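Local coordinates for molybdopterin biosynthesis moeA protein (Pyrococcus horikoshii, PDB 1WU2) that probably inserts molybdenum into adenylated molybdopterin in the last step of molybdenum cofactor biosynthesis, as other MoeA proteins do, at residues I240-T243 with L244-K248. Numbering follows the deposited sequence.
Sequences IKET and LEKAK
Glu242 and Lys246, four residues apart, form a salt bridge where a type I beta turn, Ile240 to Thr243, leads into a helix. Lys246 bends back at chi2 and chi4, bringing NZ to OE2 of Glu242 at a modelled 2.4 Å, too short to be taken at face value, so the details of this pairing are doubtful. The buried side is tightly packed. Thr243 OG1, set beside its own backbone N, reaches Ile240 O at 3.1 Å, nearly in line with the carbonyl, and Thr243 N bonds to the same oxygen at 3.2 Å, so two donors grip it. Thr243 O in turn accepts from Ala247 N at 3.2 Å, a helical i to i+4 bond. Replacing Thr243 with alanine would probably leave Ile240 O with one donor fewer and open a small gap against Ile188 and Leu255. The outer side is looser: Leu244 and Glu245 are exposed, and a water donates to Glu245 OE2 (3.1 Å) and weakly to Glu242 OE1. The turn joins helices 237-240 and 243-249 in the probable molybdopterin-binding domain, with Thr243 and Lys246 packing on parallel strands 184-190 and 252-255, and Glu242 and Lys246 on strand 226-233.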
loop_
_atom_site.group_PDB
_atom_site.type_symbol
_atom_site.label_atom_id
_atom_site.label_comp_id
_atom_site.label_asym_id
_atom_site.label_seq_id
_atom_site.Cartn_x
_atom_site.Cartn_y
_atom_site.Cartn_z
ATOM N N ILE A 240 -5.420 7.186 -35.327
ATOM C CA ILE A 240 -4.700 7.623 -34.126
ATOM C C ILE A 240 -4.989 9.099 -33.821
ATOM O O ILE A 240 -4.707 9.571 -32.722
ATOM C CB ILE A 240 -3.169 7.372 -34.260
ATOM C CG1 ILE A 240 -2.871 5.887 -34.509
ATOM C CG2 ILE A 240 -2.423 7.841 -33.009
ATOM C CD1 ILE A 240 -3.476 4.932 -33.491
ATOM N N LYS A 241 -5.571 9.812 -34.785
ATOM C CA LYS A 241 -5.965 11.210 -34.598
ATOM C C LYS A 241 -7.166 11.405 -33.659
ATOM O O LYS A 241 -7.508 12.542 -33.331
ATOM C CB LYS A 241 -6.257 11.874 -35.950
ATOM C CG LYS A 241 -5.661 13.269 -36.094
ATOM C CD LYS A 241 -4.143 13.226 -36.246
ATOM C CE LYS A 241 -3.622 14.438 -37.006
ATOM N NZ LYS A 241 -4.215 15.710 -36.507
ATOM N N GLU A 242 -7.802 10.308 -33.236
ATOM C CA GLU A 242 -8.806 10.346 -32.159
ATOM C C GLU A 242 -8.187 10.495 -30.757
ATOM O O GLU A 242 -8.894 10.406 -29.754
ATOM C CB GLU A 242 -9.713 9.108 -32.195
ATOM C CG GLU A 242 -8.976 7.780 -32.248
ATOM C CD GLU A 242 -9.593 6.701 -31.390
ATOM O OE1 GLU A 242 -10.610 6.107 -31.807
ATOM O OE2 GLU A 242 -9.048 6.433 -30.306
ATOM N N THR A 243 -6.872 10.701 -30.693
ATOM C CA THR A 243 -6.201 11.180 -29.484
ATOM C C THR A 243 -6.781 12.531 -29.051
ATOM O O THR A 243 -6.709 12.893 -27.878
ATOM C CB THR A 243 -4.669 11.302 -29.738
ATOM O OG1 THR A 243 -4.074 9.997 -29.744
ATOM C CG2 THR A 243 -3.944 12.026 -28.599
ATOM N N LEU A 244 -7.339 13.273 -30.006
ATOM C CA LEU A 244 -8.031 14.527 -29.717
ATOM C C LEU A 244 -9.257 14.308 -28.824
ATOM O O LEU A 244 -9.513 15.107 -27.930
ATOM C CB LEU A 244 -8.439 15.245 -31.012
ATOM C CG LEU A 244 -8.382 16.776 -30.927
ATOM C CD1 LEU A 244 -6.948 17.273 -31.106
ATOM C CD2 LEU A 244 -9.311 17.415 -31.952
ATOM N N GLU A 245 -10.006 13.233 -29.067
ATOM C CA GLU A 245 -11.136 12.868 -28.204
ATOM C C GLU A 245 -10.700 12.596 -26.760
ATOM O O GLU A 245 -11.431 12.904 -25.821
ATOM C CB GLU A 245 -11.870 11.638 -28.754
ATOM C CG GLU A 245 -13.199 11.343 -28.059
ATOM C CD GLU A 245 -13.773 9.979 -28.404
ATOM O OE1 GLU A 245 -14.694 9.527 -27.688
ATOM O OE2 GLU A 245 -13.310 9.358 -29.385
ATOM N N LYS A 246 -9.508 12.027 -26.596
ATOM C CA LYS A 246 -8.988 11.653 -25.281
ATOM C C LYS A 246 -8.608 12.880 -24.478
ATOM O O LYS A 246 -8.909 12.960 -23.296
ATOM C CB LYS A 246 -7.760 10.748 -25.409
ATOM C CG LYS A 246 -8.088 9.325 -25.777
ATOM C CD LYS A 246 -8.766 9.252 -27.134
ATOM C CE LYS A 246 -8.591 7.923 -27.832
ATOM N NZ LYS A 246 -7.781 8.057 -29.078
ATOM N N ALA A 247 -7.941 13.827 -25.133
ATOM C CA ALA A 247 -7.479 15.053 -24.491
ATOM C C ALA A 247 -8.649 15.913 -24.008
ATOM O O ALA A 247 -8.546 16.591 -22.984
ATOM C CB ALA A 247 -6.593 15.844 -25.447
ATOM N N LYS A 248 -9.756 15.870 -24.750
ATOM C CA LYS A 248 -10.981 16.572 -24.374
ATOM C C LYS A 248 -11.658 15.880 -23.191
ATOM O O LYS A 248 -11.990 16.524 -22.198
ATOM C CB LYS A 248 -11.957 16.631 -25.557
ATOM C CG LYS A 248 -11.446 17.388 -26.785
ATOM C CD LYS A 248 -10.947 18.786 -26.438
ATOM C CE LYS A 248 -10.944 19.713 -27.650
ATOM N NZ LYS A 248 -11.980 20.780 -27.537
HETATM O O HOH W 1 -12.615 6.345 -29.169
#